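Local atomic coordinates of sulfhydryl oxidase 1 (Homo sapiens, PDB entry 3LLK), a protein that catalyses the FAD-dependent oxidation of thiols to disulfides, with molecular oxygen as the electron acceptor. Residues A[110-116]-A[208-213]; A[104-108]-A[117-121]; A[22-26]-A[99-103]. All coordinates share one frame; numbering follows the deposited sequence.

Contact 1 of 3, residues A[110-116]-A[208-213]. With FAD (flavin-adenine dinucleotide), chain D.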
# COMPACT_ATOMS: atom_id res chain seq x y z
N GLY A 110 -6.90 12.91 -7.75
CA GLY A 110 -7.91 12.63 -8.75
C GLY A 110 -8.33 13.92 -9.46
O GLY A 110 -8.23 15.00 -8.86
N SER A 111 -8.79 13.83 -10.71
CA SER A 111 -9.23 15.03 -11.44
C SER A 111 -10.50 15.55 -10.78
O SER A 111 -10.93 16.67 -11.03
CB SER A 111 -9.48 14.70 -12.92
OG SER A 111 -10.52 13.75 -13.09
N GLU A 112 -11.10 14.71 -9.95
CA GLU A 112 -12.29 15.04 -9.18
C GLU A 112 -12.13 14.33 -7.83
O GLU A 112 -11.56 13.24 -7.76
CB GLU A 112 -13.56 14.55 -9.88
CG GLU A 112 -13.95 15.36 -11.10
CD GLU A 112 -15.31 14.95 -11.66
OE1 GLU A 112 -16.34 15.20 -11.00
OE2 GLU A 112 -15.34 14.38 -12.78
N PRO A 113 -12.62 14.95 -6.75
CA PRO A 113 -12.55 14.42 -5.39
C PRO A 113 -12.87 12.94 -5.21
O PRO A 113 -12.19 12.25 -4.45
CB PRO A 113 -13.52 15.32 -4.62
CG PRO A 113 -13.32 16.65 -5.31
CD PRO A 113 -13.33 16.25 -6.77
N HIS A 114 -13.89 12.45 -5.90
CA HIS A 114 -14.26 11.04 -5.77
C HIS A 114 -13.35 10.08 -6.55
O HIS A 114 -13.45 8.86 -6.38
CB HIS A 114 -15.72 10.83 -6.19
CG HIS A 114 -16.04 11.33 -7.56
ND1 HIS A 114 -16.32 12.65 -7.83
CD2 HIS A 114 -16.12 10.68 -8.75
CE1 HIS A 114 -16.55 12.80 -9.12
NE2 HIS A 114 -16.43 11.62 -9.70
N PHE A 115 -12.47 10.61 -7.39
CA PHE A 115 -11.56 9.76 -8.17
C PHE A 115 -10.23 9.59 -7.44
O PHE A 115 -9.78 10.48 -6.71
CB PHE A 115 -11.25 10.38 -9.54
CG PHE A 115 -12.39 10.30 -10.52
CD1 PHE A 115 -12.66 11.38 -11.36
CD2 PHE A 115 -13.17 9.16 -10.63
CE1 PHE A 115 -13.70 11.32 -12.30
CE2 PHE A 115 -14.21 9.09 -11.56
CZ PHE A 115 -14.47 10.17 -12.40
N ARG A 116 -9.61 8.43 -7.63
CA ARG A 116 -8.32 8.13 -7.06
C ARG A 116 -8.24 8.41 -5.56
O ARG A 116 -9.07 7.95 -4.78
CB ARG A 116 -7.26 8.94 -7.82
CG ARG A 116 -7.45 8.86 -9.34
CD ARG A 116 -6.34 9.54 -10.11
NE ARG A 116 -5.12 8.73 -10.13
CZ ARG A 116 -3.89 9.21 -10.04
NH1 ARG A 116 -3.70 10.52 -9.91
NH2 ARG A 116 -2.84 8.39 -10.06
N SER A 208 -16.43 4.43 -13.62
CA SER A 208 -15.75 4.94 -12.42
C SER A 208 -14.28 5.32 -12.64
O SER A 208 -13.59 5.72 -11.70
CB SER A 208 -15.82 3.89 -11.32
OG SER A 208 -15.14 2.70 -11.70
N GLU A 209 -13.82 5.20 -13.87
CA GLU A 209 -12.43 5.52 -14.21
C GLU A 209 -12.19 7.02 -14.31
O GLU A 209 -12.95 7.74 -14.97
CB GLU A 209 -12.08 4.85 -15.54
CG GLU A 209 -10.66 5.06 -16.01
CD GLU A 209 -10.44 4.43 -17.38
OE1 GLU A 209 -11.05 4.93 -18.36
OE2 GLU A 209 -9.69 3.44 -17.47
N ASP A 210 -11.15 7.51 -13.65
CA ASP A 210 -10.80 8.93 -13.72
C ASP A 210 -10.38 9.18 -15.18
O ASP A 210 -9.38 8.63 -15.64
CB ASP A 210 -9.65 9.24 -12.76
CG ASP A 210 -9.39 10.73 -12.60
OD1 ASP A 210 -8.92 11.14 -11.51
OD2 ASP A 210 -9.66 11.50 -13.55
N PRO A 211 -11.13 10.00 -15.92
CA PRO A 211 -10.79 10.28 -17.32
C PRO A 211 -9.36 10.75 -17.54
O PRO A 211 -8.75 10.45 -18.57
CB PRO A 211 -11.81 11.36 -17.71
CG PRO A 211 -13.00 11.01 -16.86
CD PRO A 211 -12.36 10.73 -15.52
N GLN A 212 -8.81 11.45 -16.56
CA GLN A 212 -7.46 11.97 -16.68
C GLN A 212 -6.37 10.94 -16.38
O GLN A 212 -5.20 11.19 -16.62
CB GLN A 212 -7.30 13.19 -15.76
CG GLN A 212 -6.82 14.45 -16.48
CD GLN A 212 -7.50 14.65 -17.83
OE1 GLN A 212 -8.72 14.67 -17.93
NE2 GLN A 212 -6.69 14.80 -18.87
N PHE A 213 -6.77 9.78 -15.87
CA PHE A 213 -5.82 8.72 -15.55
C PHE A 213 -6.38 7.36 -15.95
O PHE A 213 -6.76 6.55 -15.10
CB PHE A 213 -5.52 8.76 -14.05
CG PHE A 213 -4.84 10.02 -13.61
CD1 PHE A 213 -3.45 10.15 -13.71
CD2 PHE A 213 -5.58 11.10 -13.14
CE1 PHE A 213 -2.81 11.33 -13.36
CE2 PHE A 213 -4.95 12.29 -12.78
CZ PHE A 213 -3.56 12.40 -12.89
PA FAD D . -4.29 2.91 -8.90
O1A FAD D . -4.77 3.31 -7.55
O2A FAD D . -4.72 1.66 -9.58
O5B FAD D . -2.72 2.93 -8.95
C5B FAD D . -1.86 3.68 -8.08
C4B FAD D . -0.67 3.94 -8.96
O4B FAD D . 0.21 2.80 -8.76
C3B FAD D . -0.65 4.41 -10.43
O3B FAD D . -0.86 5.80 -10.65
C2B FAD D . 0.63 3.85 -10.86
O2B FAD D . 1.74 4.67 -10.67
C1B FAD D . 0.83 2.57 -10.03
N9A FAD D . 0.40 1.31 -10.54
C8A FAD D . -0.61 0.94 -11.47
N7A FAD D . -0.70 -0.32 -11.74
C5A FAD D . 0.32 -0.86 -10.97
C6A FAD D . 0.77 -2.19 -10.87
N6A FAD D . 0.24 -3.20 -11.58
N1A FAD D . 1.83 -2.50 -10.05
C2A FAD D . 2.54 -1.56 -9.37
N3A FAD D . 2.11 -0.23 -9.47
C4A FAD D . 0.98 0.06 -10.29
N1 FAD D . -11.98 -0.22 -7.20
C2 FAD D . -13.15 -0.61 -7.82
O2 FAD D . -13.83 0.30 -8.34
N3 FAD D . -13.32 -1.98 -7.75
C4 FAD D . -12.47 -2.94 -7.14
O4 FAD D . -12.81 -4.17 -7.13
C4X FAD D . -11.33 -2.46 -6.55
N5 FAD D . -10.45 -3.33 -5.83
C5X FAD D . -9.32 -2.89 -5.10
C6 FAD D . -8.61 -3.83 -4.33
C7 FAD D . -7.46 -3.38 -3.62
C7M FAD D . -6.74 -4.46 -2.80
C8 FAD D . -7.03 -2.02 -3.68
C8M FAD D . -5.83 -1.36 -3.03
C9 FAD D . -7.78 -1.11 -4.42
C9A FAD D . -8.97 -1.45 -5.13
N10 FAD D . -9.90 -0.67 -5.98
C10 FAD D . -11.07 -1.05 -6.59
C1' FAD D . -9.46 0.65 -6.32
C2' FAD D . -8.64 0.84 -7.56
O2' FAD D . -7.71 -0.26 -7.73
C3' FAD D . -7.85 2.11 -7.70
O3' FAD D . -7.01 2.28 -6.56
C4' FAD D . -8.55 3.41 -8.04
O4' FAD D . -9.58 3.19 -9.05
C5' FAD D . -7.73 4.57 -8.38
O5' FAD D . -7.06 4.26 -9.60
P FAD D . -5.82 5.02 -10.16
O1P FAD D . -6.08 5.07 -11.60
O2P FAD D . -5.60 6.34 -9.51
O3P FAD D . -4.50 4.14 -9.89
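Gly-110 brings its CA to 3.3 Å from OD1 of Asp-210, whose carboxylate is met by several residues of 110-116. The backbone N of Ser-111 donates to the same OD1 at 2.8 Å, nearly straight at 165° and on the syn lone pair. The side chain of Ser-111 adds a very short hydrogen bond, 2.5 Å from OG to Asp-210 OD2; OG reaches it from between the backbone N and the carbonyl carbon (chi1 62°). That carboxylate is also bound within its own segment: in an Asx turn, Gln-212 N meets OD2 from above the carboxylate plane. Three hydrogen bonds thus fix the rotation of a buried acid. Glu-112 to Phe-115 form a type I turn that brings the chain back to Asp-210. Within it, His-114 sets NE2 over one face of the Phe-115 ring, toward the rim. The opposite face of Phe-115 lies over Asp-210 CA, a CH-pi contact of 3.7 Å to the ring centroid; CE1 of Phe-115 packs against Pro-211 CD. Arg-116 closes the segment in the FAD pocket. Its guanidinium is stacked flat on the Phe-213 ring, CZ 3.8 Å from the centroid and the planes 17° apart, a cation-pi pair. A bend at chi3 turns NE to FAD O2P, hydrogen-bonded at 2.5 Å, so the positive group probably offsets the pyrophosphate charge. NH1 is held by Gln-109 O. The contact lies at the surface and joins two loops, one leading into helix 118-134, the other running between helices 185-203 and 239-249.

Contact 2 of 3, residues A[104-108]-A[117-121]. With FAD (flavin-adenine dinucleotide), chain D.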
# COMPACT_ATOMS: atom_id res chain seq x y z
N ASN A 104 -3.11 15.05 1.55
CA ASN A 104 -2.55 15.83 0.46
C ASN A 104 -2.03 14.86 -0.58
O ASN A 104 -0.96 14.28 -0.43
CB ASN A 104 -1.42 16.73 0.98
CG ASN A 104 -0.75 17.51 -0.14
OD1 ASN A 104 -1.42 17.99 -1.06
ND2 ASN A 104 0.57 17.66 -0.06
N TRP A 105 -2.81 14.67 -1.64
CA TRP A 105 -2.44 13.77 -2.72
C TRP A 105 -1.67 14.54 -3.77
O TRP A 105 -2.00 15.69 -4.07
CB TRP A 105 -3.70 13.18 -3.37
CG TRP A 105 -4.66 12.58 -2.38
CD1 TRP A 105 -5.98 12.90 -2.21
CD2 TRP A 105 -4.37 11.57 -1.42
NE1 TRP A 105 -6.53 12.15 -1.20
CE2 TRP A 105 -5.56 11.33 -0.69
CE3 TRP A 105 -3.22 10.84 -1.09
CZ2 TRP A 105 -5.64 10.39 0.34
CZ3 TRP A 105 -3.29 9.90 -0.06
CH2 TRP A 105 -4.50 9.69 0.64
N ILE A 106 -0.63 13.92 -4.32
CA ILE A 106 0.12 14.57 -5.38
C ILE A 106 0.11 13.63 -6.56
O ILE A 106 -0.48 13.93 -7.60
CB ILE A 106 1.57 14.91 -4.96
CG1 ILE A 106 1.56 15.89 -3.78
CG2 ILE A 106 2.31 15.55 -6.13
CD1 ILE A 106 2.94 16.39 -3.37
N GLY A 107 0.74 12.47 -6.41
CA GLY A 107 0.76 11.50 -7.49
C GLY A 107 -0.54 10.71 -7.52
O GLY A 107 -0.80 9.95 -8.45
N CYS A 108 -1.36 10.90 -6.49
CA CYS A 108 -2.64 10.20 -6.38
C CYS A 108 -3.84 11.15 -6.43
O CYS A 108 -4.96 10.80 -6.05
CB CYS A 108 -2.66 9.39 -5.09
SG CYS A 108 -1.80 7.79 -5.21
N GLY A 117 -7.22 9.15 -5.14
CA GLY A 117 -7.09 9.45 -3.73
C GLY A 117 -6.51 8.33 -2.89
O GLY A 117 -5.55 7.67 -3.29
N PHE A 118 -7.10 8.10 -1.73
CA PHE A 118 -6.61 7.08 -0.82
C PHE A 118 -6.35 5.71 -1.45
O PHE A 118 -5.29 5.14 -1.24
CB PHE A 118 -7.56 6.91 0.38
CG PHE A 118 -7.13 5.83 1.34
CD1 PHE A 118 -5.93 5.95 2.05
CD2 PHE A 118 -7.90 4.69 1.51
CE1 PHE A 118 -5.51 4.94 2.91
CE2 PHE A 118 -7.49 3.67 2.37
CZ PHE A 118 -6.29 3.80 3.07
N PRO A 119 -7.32 5.17 -2.22
CA PRO A 119 -7.14 3.86 -2.86
C PRO A 119 -5.85 3.81 -3.67
O PRO A 119 -5.12 2.82 -3.66
CB PRO A 119 -8.39 3.74 -3.74
CG PRO A 119 -9.43 4.47 -2.94
CD PRO A 119 -8.66 5.71 -2.49
N CYS A 120 -5.56 4.90 -4.36
CA CYS A 120 -4.34 5.02 -5.15
C CYS A 120 -3.13 4.98 -4.21
O CYS A 120 -2.18 4.23 -4.44
CB CYS A 120 -4.36 6.33 -5.93
SG CYS A 120 -2.82 6.91 -6.72
N SER A 121 -3.20 5.75 -3.13
CA SER A 121 -2.10 5.80 -2.19
C SER A 121 -1.87 4.48 -1.48
O SER A 121 -0.75 4.18 -1.09
CB SER A 121 -2.33 6.90 -1.14
OG SER A 121 -3.28 6.50 -0.18
PA FAD D . -4.29 2.91 -8.90
O1A FAD D . -4.77 3.31 -7.55
O2A FAD D . -4.72 1.66 -9.58
O5B FAD D . -2.72 2.93 -8.95
C5B FAD D . -1.86 3.68 -8.08
C4B FAD D . -0.67 3.94 -8.96
O4B FAD D . 0.21 2.80 -8.76
C3B FAD D . -0.65 4.41 -10.43
O3B FAD D . -0.86 5.80 -10.65
C2B FAD D . 0.63 3.85 -10.86
O2B FAD D . 1.74 4.67 -10.67
C1B FAD D . 0.83 2.57 -10.03
N9A FAD D . 0.40 1.31 -10.54
C8A FAD D . -0.61 0.94 -11.47
N7A FAD D . -0.70 -0.32 -11.74
C5A FAD D . 0.32 -0.86 -10.97
C6A FAD D . 0.77 -2.19 -10.87
N6A FAD D . 0.24 -3.20 -11.58
N1A FAD D . 1.83 -2.50 -10.05
C2A FAD D . 2.54 -1.56 -9.37
N3A FAD D . 2.11 -0.23 -9.47
C4A FAD D . 0.98 0.06 -10.29
N1 FAD D . -11.98 -0.22 -7.20
C2 FAD D . -13.15 -0.61 -7.82
O2 FAD D . -13.83 0.30 -8.34
N3 FAD D . -13.32 -1.98 -7.75
C4 FAD D . -12.47 -2.94 -7.14
O4 FAD D . -12.81 -4.17 -7.13
C4X FAD D . -11.33 -2.46 -6.55
N5 FAD D . -10.45 -3.33 -5.83
C5X FAD D . -9.32 -2.89 -5.10
C6 FAD D . -8.61 -3.83 -4.33
C7 FAD D . -7.46 -3.38 -3.62
C7M FAD D . -6.74 -4.46 -2.80
C8 FAD D . -7.03 -2.02 -3.68
C8M FAD D . -5.83 -1.36 -3.03
C9 FAD D . -7.78 -1.11 -4.42
C9A FAD D . -8.97 -1.45 -5.13
N10 FAD D . -9.90 -0.67 -5.98
C10 FAD D . -11.07 -1.05 -6.59
C1' FAD D . -9.46 0.65 -6.32
C2' FAD D . -8.64 0.84 -7.56
O2' FAD D . -7.71 -0.26 -7.73
C3' FAD D . -7.85 2.11 -7.70
O3' FAD D . -7.01 2.28 -6.56
C4' FAD D . -8.55 3.41 -8.04
O4' FAD D . -9.58 3.19 -9.05
C5' FAD D . -7.73 4.57 -8.38
O5' FAD D . -7.06 4.26 -9.60
P FAD D . -5.82 5.02 -10.16
O1P FAD D . -6.08 5.07 -11.60
O2P FAD D . -5.60 6.34 -9.51
O3P FAD D . -4.50 4.14 -9.89
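The Trp-105 indole lays one face on the backbone of Gly-117 and Phe-118, where helix 118-134 begins. Gly-117 is the N-cap of this helix, and the Cys-108 to Cys-120 disulfide joins the preceding loop to its first turn (SG to SG 2.0 Å, chi3 -79°). Gly-117 CA sits over the five-membered ring of Trp-105, 3.8 Å from its centroid, as a CH-pi contact, and Phe-118 N lies toward the rim of the same face. Trp-105 CH2 in turn approaches the edge of the Phe-118 ring, near its plane, while CZ3 comes to 3.3 Å from Ser-121 CB. Cys-120 reaches back because its SG stands anti to the backbone N (chi1 167°). Next to this covalent tie, Gly-117 N donates to Cys-108 O at 2.9 Å. A side chain on Gly-117 would be jammed against the carbonyl of Arg-116, which calls for glycine here. The loop 104-108 is also held by Asp-18 of helix 16-30, whose carboxylate accepts from Ile-106 N and Gly-107 N. Pro-119 and Cys-120 belong to the FAD pocket, and the helix start probably lends the pyrophosphate some positive polarity: Cys-120 CA lies 3.0 Å from FAD O1A.

Contact 3 of 3, residues A[22-26]-A[99-103]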
# COMPACT_ATOMS: atom_id res chain seq x y z
N ALA A 22 -1.40 8.41 3.16
CA ALA A 22 -1.94 7.06 3.27
C ALA A 22 -1.89 6.64 4.74
O ALA A 22 -2.88 6.19 5.30
CB ALA A 22 -1.13 6.09 2.39
N LEU A 23 -0.72 6.79 5.36
CA LEU A 23 -0.58 6.44 6.78
C LEU A 23 -1.61 7.20 7.63
O LEU A 23 -2.26 6.63 8.51
CB LEU A 23 0.82 6.79 7.29
CG LEU A 23 2.03 6.00 6.76
CD1 LEU A 23 3.28 6.44 7.51
CD2 LEU A 23 1.80 4.51 6.96
N HIS A 24 -1.73 8.50 7.38
CA HIS A 24 -2.68 9.32 8.14
C HIS A 24 -4.11 8.79 8.02
O HIS A 24 -4.82 8.63 9.01
CB HIS A 24 -2.64 10.76 7.62
CG HIS A 24 -3.62 11.67 8.30
ND1 HIS A 24 -3.51 12.02 9.63
CD2 HIS A 24 -4.74 12.27 7.84
CE1 HIS A 24 -4.53 12.79 9.96
NE2 HIS A 24 -5.29 12.96 8.89
N TYR A 25 -4.52 8.54 6.78
CA TYR A 25 -5.86 8.05 6.49
C TYR A 25 -6.11 6.69 7.13
O TYR A 25 -7.19 6.42 7.64
CB TYR A 25 -6.04 7.97 4.98
CG TYR A 25 -7.48 7.93 4.54
CD1 TYR A 25 -8.16 9.10 4.23
CD2 TYR A 25 -8.16 6.72 4.44
CE1 TYR A 25 -9.49 9.07 3.82
CE2 TYR A 25 -9.50 6.68 4.03
CZ TYR A 25 -10.15 7.86 3.73
OH TYR A 25 -11.46 7.83 3.32
N ILE A 26 -5.10 5.83 7.08
CA ILE A 26 -5.22 4.50 7.67
C ILE A 26 -5.49 4.58 9.17
O ILE A 26 -6.48 4.03 9.67
CB ILE A 26 -3.92 3.67 7.43
CG1 ILE A 26 -3.87 3.22 5.97
CG2 ILE A 26 -3.87 2.49 8.37
CD1 ILE A 26 -2.50 2.70 5.51
N LEU A 99 2.75 13.75 10.77
CA LEU A 99 2.21 13.50 9.44
C LEU A 99 1.50 14.75 8.94
O LEU A 99 2.12 15.61 8.31
CB LEU A 99 1.26 12.29 9.46
CG LEU A 99 1.93 10.97 9.88
CD1 LEU A 99 0.88 9.88 10.06
CD2 LEU A 99 2.97 10.55 8.83
N ALA A 100 0.22 14.88 9.24
CA ALA A 100 -0.55 16.05 8.83
C ALA A 100 -1.98 15.93 9.32
O ALA A 100 -2.42 14.85 9.72
CB ALA A 100 -0.52 16.19 7.31
N LYS A 101 -2.70 17.04 9.29
CA LYS A 101 -4.09 17.07 9.73
C LYS A 101 -5.03 16.64 8.60
O LYS A 101 -6.01 15.92 8.83
CB LYS A 101 -4.47 18.48 10.19
CG LYS A 101 -3.56 19.09 11.24
CD LYS A 101 -3.71 18.41 12.59
CE LYS A 101 -2.98 19.19 13.67
NZ LYS A 101 -3.16 18.60 15.02
N LYS A 102 -4.73 17.09 7.39
CA LYS A 102 -5.56 16.76 6.24
C LYS A 102 -4.73 16.05 5.17
O LYS A 102 -3.52 16.26 5.08
CB LYS A 102 -6.20 18.04 5.68
CG LYS A 102 -6.44 19.09 6.77
CD LYS A 102 -7.36 20.22 6.32
CE LYS A 102 -8.82 19.82 6.44
NZ LYS A 102 -9.75 20.98 6.33
N VAL A 103 -5.37 15.21 4.37
CA VAL A 103 -4.67 14.49 3.32
C VAL A 103 -4.20 15.43 2.21
O VAL A 103 -4.80 16.46 1.96
CB VAL A 103 -5.56 13.40 2.70
CG1 VAL A 103 -5.95 12.39 3.77
CG2 VAL A 103 -6.79 14.03 2.08
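His-24, buried on helix 16-30, points its ring into the bend of segment 99-103 and carries the largest share of the contact. With CG anti to the backbone N (chi1 177°), the imidazole stands well out from the helix. Ala-100 O lies over one ring face, 3.0 Å from His-24 CE1, and Lys-101 O is 3.0 Å from His-24 NE2. ND1 is hydrogen-bonded to Glu-95 OE1, which fixes the turn of the ring. Were a leucine to replace His-24, Glu-95 would probably be left without its mate and the carbonyls of Ala-100 and Lys-101 would face an apolar chain. Leu-99, the first residue to leave helix 95-98, packs CD1 against the helix backbone, 4.0 Å from His-24 N, and touches Leu-23 CB at 4.2 Å. Val-103, at the other end of the segment, sets CG1 at the edge of the Tyr-25 ring, 4.0 Å from CD1, and also near the edge of His-24. The contact is plain structural packing that lays the loop after helix 95-98 along helix 16-30. Helix 60-75 meets both Leu-23 and Leu-99 through Val-62, and Tyr-25 stacks its ring with Phe-118 at the start of helix 118-134.

Overall arrangement
The three contacts follow one connection, the chain between helices 95-98 and 118-134, which takes part in all of them. Contact 2 is the most buried, contact 3 partly so, and contact 1 lies at the surface. Chemistry changes along the way: a histidine ring set among backbone carbonyls, with aliphatic packing at its ends, in contact 3, a covalent disulfide in contact 2, a carboxylate and an arginine in contact 1. Contacts 1 and 2 both touch FAD and meet where Arg-116 NH2 makes a weak hydrogen bond to Gly-107 O. Contacts 2 and 3 meet through Ser-121 on Ala-22, between helices 118-134 and 16-30, whereas contacts 1 and 3 do not touch.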